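Local coordinates for protein CrmK (PDB 5I1V) that is a flavoenzyme oxidase with covalently bound FAD that takes part in recycling shunt products in caerulomycin biosynthesis, at residues 147-152 with 394-399; 263-268 with 377-382; 345-350 with 398-403. One frame throughout, in Å; residues are numbered along the deposited sequence.

Contact 1. Residues 147-152 with 394-399; sequences LTVDYL and VPRGAS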
loop_
_atom_site.group_PDB
_atom_site.type_symbol
_atom_site.label_atom_id
_atom_site.label_comp_id
_atom_site.label_asym_id
_atom_site.label_seq_id
_atom_site.Cartn_x
_atom_site.Cartn_y
_atom_site.Cartn_z
ATOM N N LEU A 147 -13.857 -18.705 -6.751
ATOM C CA LEU A 147 -14.107 -17.590 -5.848
ATOM C C LEU A 147 -13.514 -17.863 -4.498
ATOM O O LEU A 147 -13.287 -19.021 -4.126
ATOM C CB LEU A 147 -15.599 -17.360 -5.702
ATOM C CG LEU A 147 -16.316 -17.120 -7.010
ATOM C CD1 LEU A 147 -17.800 -16.929 -6.779
ATOM C CD2 LEU A 147 -15.787 -15.903 -7.746
ATOM N N THR A 148 -13.327 -16.802 -3.716
ATOM C CA THR A 148 -12.877 -16.967 -2.351
ATOM C C THR A 148 -13.773 -17.936 -1.587
ATOM O O THR A 148 -13.300 -18.771 -0.821
ATOM C CB THR A 148 -12.873 -15.647 -1.585
ATOM O OG1 THR A 148 -14.181 -15.043 -1.662
ATOM C CG2 THR A 148 -11.962 -14.693 -2.179
ATOM N N VAL A 149 -15.067 -17.831 -1.783
ATOM C CA VAL A 149 -15.992 -18.667 -1.038
ATOM C C VAL A 149 -15.923 -20.157 -1.429
ATOM O O VAL A 149 -16.345 -21.022 -0.658
ATOM C CB VAL A 149 -17.427 -18.158 -1.100
ATOM C CG1 VAL A 149 -17.522 -16.747 -0.516
ATOM C CG2 VAL A 149 -18.007 -18.247 -2.499
ATOM N N ASP A 150 -15.302 -20.482 -2.553
ATOM C CA ASP A 150 -14.978 -21.886 -2.857
ATOM C C ASP A 150 -13.926 -22.547 -1.941
ATOM O O ASP A 150 -13.719 -23.746 -2.030
ATOM C CB ASP A 150 -14.615 -22.032 -4.338
ATOM C CG ASP A 150 -15.772 -21.600 -5.256
ATOM O OD1 ASP A 150 -16.907 -21.890 -4.840
ATOM O OD2 ASP A 150 -15.580 -20.957 -6.354
ATOM N N TYR A 151 -13.304 -21.764 -1.063
ATOM C CA TYR A 151 -12.339 -22.230 -0.095
ATOM C C TYR A 151 -12.774 -21.986 1.329
ATOM O O TYR A 151 -11.915 -22.047 2.246
ATOM C CB TYR A 151 -11.008 -21.488 -0.354
ATOM C CG TYR A 151 -10.551 -21.790 -1.738
ATOM C CD1 TYR A 151 -10.964 -20.995 -2.824
ATOM C CD2 TYR A 151 -9.810 -22.920 -1.994
ATOM C CE1 TYR A 151 -10.583 -21.324 -4.118
ATOM C CE2 TYR A 151 -9.445 -23.267 -3.280
ATOM C CZ TYR A 151 -9.829 -22.483 -4.332
ATOM O OH TYR A 151 -9.429 -22.858 -5.620
ATOM N N LEU A 152 -14.038 -21.594 1.540
ATOM C CA LEU A 152 -14.494 -21.269 2.879
ATOM C C LEU A 152 -14.801 -22.568 3.662
ATOM O O LEU A 152 -15.806 -23.242 3.456
ATOM C CB LEU A 152 -15.695 -20.366 2.908
ATOM C CG LEU A 152 -16.154 -19.845 4.293
ATOM C CD1 LEU A 152 -15.080 -19.006 4.944
ATOM C CD2 LEU A 152 -17.396 -18.989 4.131
ATOM N N VAL A 394 -23.533 -17.319 -3.601
ATOM C CA VAL A 394 -23.199 -16.375 -4.675
ATOM C C VAL A 394 -23.884 -16.729 -5.995
ATOM O O VAL A 394 -23.818 -17.896 -6.433
ATOM C CB VAL A 394 -21.682 -16.329 -4.989
ATOM C CG1 VAL A 394 -21.391 -15.212 -5.988
ATOM C CG2 VAL A 394 -20.869 -16.074 -3.755
ATOM N N PRO A 395 -24.507 -15.733 -6.670
ATOM C CA PRO A 395 -24.964 -15.979 -8.038
ATOM C C PRO A 395 -23.825 -16.414 -8.927
ATOM O O PRO A 395 -22.703 -15.948 -8.791
ATOM C CB PRO A 395 -25.442 -14.590 -8.500
ATOM C CG PRO A 395 -25.934 -13.964 -7.256
ATOM C CD PRO A 395 -24.902 -14.365 -6.245
ATOM N N ARG A 396 -24.086 -17.348 -9.806
ATOM C CA ARG A 396 -23.081 -17.714 -10.764
ATOM C C ARG A 396 -23.692 -17.673 -12.153
ATOM O O ARG A 396 -24.892 -17.634 -12.284
ATOM C CB ARG A 396 -22.494 -19.055 -10.376
ATOM C CG ARG A 396 -21.486 -18.865 -9.227
ATOM C CD ARG A 396 -20.917 -20.153 -8.776
ATOM N NE ARG A 396 -20.549 -20.161 -7.373
ATOM C CZ ARG A 396 -19.318 -20.350 -6.892
ATOM N NH1 ARG A 396 -18.282 -20.525 -7.684
ATOM N NH2 ARG A 396 -19.143 -20.404 -5.593
ATOM N N GLY A 397 -22.876 -17.704 -13.178
ATOM C CA GLY A 397 -23.424 -17.694 -14.531
ATOM C C GLY A 397 -22.846 -16.593 -15.382
ATOM O O GLY A 397 -22.841 -16.705 -16.605
ATOM N N ALA A 398 -22.361 -15.525 -14.759
ATOM C CA ALA A 398 -21.700 -14.463 -15.528
ATOM C C ALA A 398 -20.436 -14.978 -16.207
ATOM O O ALA A 398 -19.689 -15.780 -15.654
ATOM C CB ALA A 398 -21.392 -13.268 -14.641
ATOM N N SER A 399 -20.209 -14.505 -17.416
ATOM C CA SER A 399 -18.995 -14.771 -18.161
ATOM C C SER A 399 -18.011 -13.646 -17.967
ATOM O O SER A 399 -16.813 -13.828 -18.124
ATOM C CB SER A 399 -19.311 -14.841 -19.674
ATOM O OG SER A 399 -20.192 -15.898 -19.927
#

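Contact 2. Residues 263-268 with 377-382; sequences GLYALL and YIAYGG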
loop_
_atom_site.group_PDB
_atom_site.type_symbol
_atom_site.label_atom_id
_atom_site.label_comp_id
_atom_site.label_asym_id
_atom_site.label_seq_id
_atom_site.Cartn_x
_atom_site.Cartn_y
_atom_site.Cartn_z
ATOM N N GLY A 263 -6.491 -19.467 -18.992
ATOM C CA GLY A 263 -5.489 -18.910 -18.118
ATOM C C GLY A 263 -5.193 -17.456 -18.392
ATOM O O GLY A 263 -4.621 -16.782 -17.545
ATOM N N LEU A 264 -5.588 -16.964 -19.569
ATOM C CA LEU A 264 -5.415 -15.553 -19.885
ATOM C C LEU A 264 -6.528 -14.706 -19.243
ATOM O O LEU A 264 -7.708 -14.875 -19.524
ATOM C CB LEU A 264 -5.318 -15.360 -21.393
ATOM C CG LEU A 264 -4.735 -14.084 -21.990
ATOM C CD1 LEU A 264 -4.505 -14.246 -23.491
ATOM C CD2 LEU A 264 -5.646 -12.906 -21.713
ATOM N N TYR A 265 -6.119 -13.794 -18.370
ATOM C CA TYR A 265 -7.027 -12.881 -17.662
ATOM C C TYR A 265 -6.760 -11.482 -18.183
ATOM O O TYR A 265 -5.616 -11.031 -18.212
ATOM C CB TYR A 265 -6.724 -12.901 -16.153
ATOM C CG TYR A 265 -7.357 -11.750 -15.402
ATOM C CD1 TYR A 265 -8.731 -11.745 -15.130
ATOM C CD2 TYR A 265 -6.601 -10.660 -14.983
ATOM C CE1 TYR A 265 -9.328 -10.697 -14.473
ATOM C CE2 TYR A 265 -7.198 -9.583 -14.343
ATOM C CZ TYR A 265 -8.568 -9.615 -14.090
ATOM O OH TYR A 265 -9.164 -8.567 -13.421
ATOM N N ALA A 266 -7.812 -10.776 -18.542
ATOM C CA ALA A 266 -7.642 -9.407 -19.011
ATOM C C ALA A 266 -8.704 -8.457 -18.505
ATOM O O ALA A 266 -9.871 -8.850 -18.322
ATOM C CB ALA A 266 -7.596 -9.404 -20.517
ATOM N N LEU A 267 -8.290 -7.211 -18.279
ATOM C CA LEU A 267 -9.188 -6.159 -17.861
ATOM C C LEU A 267 -9.033 -4.962 -18.802
ATOM O O LEU A 267 -7.937 -4.454 -18.978
ATOM C CB LEU A 267 -8.871 -5.751 -16.439
ATOM C CG LEU A 267 -9.836 -4.774 -15.770
ATOM C CD1 LEU A 267 -10.024 -5.036 -14.276
ATOM C CD2 LEU A 267 -9.334 -3.369 -15.928
ATOM N N LEU A 268 -10.151 -4.504 -19.349
ATOM C CA LEU A 268 -10.178 -3.356 -20.254
ATOM C C LEU A 268 -10.787 -2.163 -19.499
ATOM O O LEU A 268 -11.880 -2.254 -19.021
ATOM C CB LEU A 268 -11.039 -3.700 -21.435
ATOM C CG LEU A 268 -11.222 -2.584 -22.463
ATOM C CD1 LEU A 268 -9.885 -2.167 -23.063
ATOM C CD2 LEU A 268 -12.204 -3.113 -23.495
ATOM N N TYR A 377 -14.364 -3.609 -18.272
ATOM C CA TYR A 377 -14.793 -4.950 -18.618
ATOM C C TYR A 377 -13.777 -5.940 -18.063
ATOM O O TYR A 377 -12.614 -5.892 -18.393
ATOM C CB TYR A 377 -14.871 -5.087 -20.129
ATOM C CG TYR A 377 -15.947 -4.272 -20.750
ATOM C CD1 TYR A 377 -17.219 -4.790 -20.902
ATOM C CD2 TYR A 377 -15.698 -3.000 -21.224
ATOM C CE1 TYR A 377 -18.214 -4.070 -21.504
ATOM C CE2 TYR A 377 -16.699 -2.269 -21.828
ATOM C CZ TYR A 377 -17.944 -2.821 -21.985
ATOM O OH TYR A 377 -18.947 -2.091 -22.565
ATOM N N ILE A 378 -14.243 -6.859 -17.240
ATOM C CA ILE A 378 -13.373 -7.732 -16.446
ATOM C C ILE A 378 -13.629 -9.198 -16.767
ATOM O O ILE A 378 -14.710 -9.690 -16.544
ATOM C CB ILE A 378 -13.661 -7.526 -14.941
ATOM C CG1 ILE A 378 -13.542 -6.045 -14.582
ATOM C CG2 ILE A 378 -12.704 -8.367 -14.080
ATOM C CD1 ILE A 378 -14.287 -5.612 -13.346
ATOM N N ALA A 379 -12.625 -9.877 -17.282
ATOM C CA ALA A 379 -12.703 -11.272 -17.630
ATOM C C ALA A 379 -13.061 -12.078 -16.367
ATOM O O ALA A 379 -12.665 -11.701 -15.280
ATOM C CB ALA A 379 -11.383 -11.730 -18.167
ATOM N N TYR A 380 -13.895 -13.099 -16.540
ATOM C CA TYR A 380 -14.458 -13.889 -15.426
ATOM C C TYR A 380 -14.807 -15.279 -15.940
ATOM O O TYR A 380 -14.348 -15.660 -17.021
ATOM C CB TYR A 380 -15.697 -13.154 -14.914
ATOM C CG TYR A 380 -16.265 -13.538 -13.576
ATOM C CD1 TYR A 380 -15.523 -13.462 -12.396
ATOM C CD2 TYR A 380 -17.560 -13.969 -13.488
ATOM C CE1 TYR A 380 -16.098 -13.809 -11.186
ATOM C CE2 TYR A 380 -18.156 -14.291 -12.291
ATOM C CZ TYR A 380 -17.414 -14.209 -11.129
ATOM O OH TYR A 380 -18.021 -14.572 -9.936
ATOM N N GLY A 381 -15.580 -16.056 -15.163
ATOM C CA GLY A 381 -15.974 -17.379 -15.589
ATOM C C GLY A 381 -14.932 -18.405 -15.227
ATOM O O GLY A 381 -14.479 -18.463 -14.054
ATOM N N GLY A 382 -14.602 -19.287 -16.184
ATOM C CA GLY A 382 -13.715 -20.407 -15.912
ATOM C C GLY A 382 -14.188 -21.248 -14.729
ATOM O O GLY A 382 -15.330 -21.687 -14.671
#

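Contact 3. Residues 345-350 with 398-403; sequences ADLRGP and ASLKTF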
loop_
_atom_site.group_PDB
_atom_site.type_symbol
_atom_site.label_atom_id
_atom_site.label_comp_id
_atom_site.label_asym_id
_atom_site.label_seq_id
_atom_site.Cartn_x
_atom_site.Cartn_y
_atom_site.Cartn_z
ATOM N N ALA A 345 -22.442 -4.349 -13.167
ATOM C CA ALA A 345 -23.367 -5.061 -14.090
ATOM C C ALA A 345 -22.597 -6.259 -14.670
ATOM O O ALA A 345 -21.517 -6.115 -15.227
ATOM C CB ALA A 345 -23.916 -4.151 -15.207
ATOM N N ASP A 346 -23.149 -7.441 -14.537
ATOM C CA ASP A 346 -22.495 -8.647 -15.042
ATOM C C ASP A 346 -23.218 -9.218 -16.229
ATOM O O ASP A 346 -24.424 -9.123 -16.297
ATOM C CB ASP A 346 -22.413 -9.677 -13.908
ATOM C CG ASP A 346 -21.611 -9.150 -12.739
ATOM O OD1 ASP A 346 -20.951 -8.061 -12.921
ATOM O OD2 ASP A 346 -21.655 -9.801 -11.662
ATOM N N LEU A 347 -22.450 -9.819 -17.141
ATOM C CA LEU A 347 -22.897 -10.154 -18.509
ATOM C C LEU A 347 -22.637 -11.618 -18.791
ATOM O O LEU A 347 -21.637 -12.186 -18.313
ATOM C CB LEU A 347 -22.104 -9.369 -19.558
ATOM C CG LEU A 347 -22.282 -7.854 -19.634
ATOM C CD1 LEU A 347 -21.165 -7.241 -20.459
ATOM C CD2 LEU A 347 -23.642 -7.497 -20.226
ATOM N N ARG A 348 -23.506 -12.222 -19.584
ATOM C CA ARG A 348 -23.239 -13.578 -20.115
ATOM C C ARG A 348 -23.394 -13.546 -21.639
ATOM O O ARG A 348 -23.323 -14.575 -22.296
ATOM C CB ARG A 348 -24.166 -14.624 -19.491
ATOM C CG ARG A 348 -25.644 -14.282 -19.657
ATOM C CD ARG A 348 -26.566 -15.107 -18.771
ATOM N NE ARG A 348 -26.685 -16.455 -19.288
ATOM C CZ ARG A 348 -26.034 -17.528 -18.832
ATOM N NH1 ARG A 348 -25.195 -17.469 -17.790
ATOM N NH2 ARG A 348 -26.241 -18.700 -19.430
ATOM N N GLY A 349 -23.566 -12.344 -22.174
ATOM C CA GLY A 349 -23.647 -12.097 -23.608
ATOM C C GLY A 349 -23.064 -10.717 -23.829
ATOM O O GLY A 349 -22.717 -10.010 -22.846
ATOM N N PRO A 350 -22.905 -10.321 -25.106
ATOM C CA PRO A 350 -22.216 -9.077 -25.352
ATOM C C PRO A 350 -23.134 -7.901 -25.246
ATOM O O PRO A 350 -24.356 -8.044 -25.409
ATOM C CB PRO A 350 -21.748 -9.209 -26.810
ATOM C CG PRO A 350 -22.765 -10.103 -27.447
ATOM C CD PRO A 350 -23.266 -11.025 -26.360
ATOM N N ALA A 398 -22.361 -15.525 -14.759
ATOM C CA ALA A 398 -21.700 -14.463 -15.528
ATOM C C ALA A 398 -20.436 -14.978 -16.207
ATOM O O ALA A 398 -19.689 -15.780 -15.654
ATOM C CB ALA A 398 -21.392 -13.268 -14.641
ATOM N N SER A 399 -20.209 -14.505 -17.416
ATOM C CA SER A 399 -18.995 -14.771 -18.161
ATOM C C SER A 399 -18.011 -13.646 -17.967
ATOM O O SER A 399 -16.813 -13.828 -18.124
ATOM C CB SER A 399 -19.311 -14.841 -19.674
ATOM O OG SER A 399 -20.192 -15.898 -19.927
ATOM N N LEU A 400 -18.549 -12.471 -17.657
ATOM C CA LEU A 400 -17.825 -11.244 -17.732
ATOM C C LEU A 400 -18.457 -10.258 -16.728
ATOM O O LEU A 400 -19.667 -10.245 -16.563
ATOM C CB LEU A 400 -17.897 -10.714 -19.171
ATOM C CG LEU A 400 -16.858 -9.643 -19.433
ATOM C CD1 LEU A 400 -16.147 -9.832 -20.746
ATOM C CD2 LEU A 400 -17.528 -8.282 -19.341
ATOM N N LYS A 401 -17.629 -9.520 -16.019
ATOM C CA LYS A 401 -18.079 -8.511 -15.094
ATOM C C LYS A 401 -17.777 -7.119 -15.647
ATOM O O LYS A 401 -16.801 -6.925 -16.407
ATOM C CB LYS A 401 -17.426 -8.678 -13.741
ATOM C CG LYS A 401 -17.794 -9.956 -13.031
ATOM C CD LYS A 401 -17.217 -9.979 -11.626
ATOM C CE LYS A 401 -18.103 -10.733 -10.652
ATOM N NZ LYS A 401 -19.283 -9.924 -10.300
ATOM N N THR A 402 -18.641 -6.163 -15.314
ATOM C CA THR A 402 -18.384 -4.775 -15.645
ATOM C C THR A 402 -18.598 -3.938 -14.375
ATOM O O THR A 402 -19.422 -4.265 -13.528
ATOM C CB THR A 402 -19.266 -4.216 -16.789
ATOM O OG1 THR A 402 -20.563 -3.890 -16.278
ATOM C CG2 THR A 402 -19.347 -5.208 -17.969
ATOM N N PHE A 403 -17.836 -2.866 -14.301
ATOM C CA PHE A 403 -17.678 -2.034 -13.141
ATOM C C PHE A 403 -17.638 -0.595 -13.681
ATOM O O PHE A 403 -17.090 -0.361 -14.760
ATOM C CB PHE A 403 -16.352 -2.445 -12.496
ATOM C CG PHE A 403 -15.956 -1.622 -11.318
ATOM C CD1 PHE A 403 -16.710 -1.660 -10.150
ATOM C CD2 PHE A 403 -14.830 -0.835 -11.353
ATOM C CE1 PHE A 403 -16.342 -0.897 -9.047
ATOM C CE2 PHE A 403 -14.450 -0.078 -10.254
ATOM C CZ PHE A 403 -15.210 -0.108 -9.098
HETATM O O HOH W 1 -19.718 -6.158 -11.541
#

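Contact 1. Residues 147-152 with 394-399
Arg396 carries this contact with its guanidinium end. It meets the Asp150 carboxylate tip to tip, in a salt bridge made end-on by its two terminal nitrogens, one to each oxygen. NH1 of Arg396 donates to OD2 of Asp150 at 3.0 Å, almost straight at 176° and within the guanidinium plane. NH2 of Arg396 donates to OD1 of Asp150 at 2.8 Å, more bent at 143° and tilted out of that plane. Both oxygens use their syn lone pairs, although the two flat groups are twisted 31° apart. CD1 of Leu147 sits over one guanidinium face, offset toward its rim, 3.7 Å from NH1 of Arg396. Beside the ion pair, CG2 of Val149 touches CG2 of Val394 at 3.8 Å, and CD1 of Leu147 reaches CG1 of Val394 at 4.1 Å.

The acid is held in place by its own turn. Its CG lies beside the backbone N, and OD2 of Asp150 takes a second hydrogen bond from Leu147 N at 2.9 Å, from above the carboxylate plane. Asp150 N bonds back to Leu147 O across the 3-10 turn 148-150. An alanine at Asp150 would remove both carboxylate oxygens, and would probably cost Arg396 its charged partner here and loosen the start of this turn. The arginine chain runs extended from CG to NE, and its nitrogens have further acceptors: NH1 bonds to Val384 O and NH2 to Thr392 OG1. These bonds hold the arginine within its own loop, which leads into strand 400-408.

Leu147 packs near Tyr138, an FAD-binding residue. The contact joins the FAD-binding part of the chain to the loop between strands 374-379 and 400-408, consistent with a domain interface in a berberine-bridge-like flavoenzyme.

Contact 2. Residues 263-268 with 377-382
Two neighbouring strands, 265-271 and 374-379, pair here in the middle of the large antiparallel sheet. Their short segments run antiparallel at 177°. Leu268 and Tyr377 form a hydrogen-bonded pair. Leu268 N donates to Tyr377 O at 3.0 Å, and Tyr377 N returns a bond to Leu268 O at 2.9 Å. Both donors lie in the plane of the carbonyl they meet. Leu267 and Ile378 follow as a non-hydrogen-bonded pair, with the CA of Leu267 making a CA-H...O contact to Tyr377 O. Next, Ala379 N donates to Ala266 O at 3.1 Å, nearly along the C=O axis.

Such a sheet is consistent with the substrate domain of berberine-bridge-like flavoenzymes, and its two faces differ here. The face bearing Tyr377 and Leu268 lies under helix 237-253, whose Val244, Phe247 and Leu248 pack on Tyr377. The side chains of Leu268 and Tyr377 run side by side, and CD2 of Leu268 comes obliquely to CD2 of the Tyr377 ring at 4.2 Å. The phenol OH of Tyr377 is hydrogen-bonded to His351 ND1.

The face bearing Leu267 and Ile378 looks toward the flavin region. CD1 of Leu267 touches CG1 of Ile378 at 3.7 Å. The other branch of Ile378, CG2, is anti to the backbone N and meets the edge of the Tyr265 ring, 3.6 Å from OH of Tyr265. Ala379 O lies at the same ring edge, 3.6 Å from CE1 of Tyr265. From the next position along the strand, CB of Ala379 also comes within 4.0 Å of CD1 of Tyr265. Tyr265 CG is also anti to its backbone N. Its ring touches Phe123 and Ile378 touches Tyr138, both FAD-binding residues.

Contact 3. Residues 345-350 with 398-403
Ala398 begins the contact, its CB lying 3.8 Å from CB of Asp346. Ser399 N donates to Leu347 O at 2.9 Å. Leu400 N reaches the same oxygen, Leu347 O, at 3.2 Å, so two successive N-H groups share one carbonyl. Leu400 O accepts from Leu347 N at 2.9 Å. The leucine side chains run side by side, CD2 of Leu400 being 3.9 Å from CD1 of Leu347. On the opposite face, the Lys401 chain bends near its end and sets NZ 2.7 Å from OD2 of Asp346, in a salt bridge that meets the carboxylate from above its plane. This ammonium also makes cation-pi contacts with Tyr380 and the FAD-binding Tyr446. Thr402 turns OG1 into the crowded position between its backbone N and carbonyl carbon. From there OG1 of Thr402 donates to Ala345 O at 2.6 Å, on a lone pair, and Thr402 N shares that acceptor. Thr402 O accepts from Ala345 N and from a water that also donates to OD1 of Asp346. Ser399 and Leu400 facing Leu347 make a classic beta bulge where strand 400-408 enters the antiparallel sheet beside the flavin site.

In the fold
From the N terminus, the chain first passes 147-152, which leads into strand 152-160 on the FAD-binding side. It later runs through the large sheet, entered by strand 222-231, at 263-268 and 345-350. Segment 377-382 returns to 263-268 and closes the loop of contact 2. Segment 394-399 then reaches back to 147-152 and closes contact 1, whose span encloses contact 2. Segment 398-403 closes contact 3 on 345-350. Contacts 2 and 3 cross, since their segments alternate. Contacts 1 and 3 share Ala398 and Ser399. Strands 374-379 and 400-408 are neighbours, so contacts 2 and 3 belong to one sheet, and contact 1 joins that sheet to the FAD-binding part.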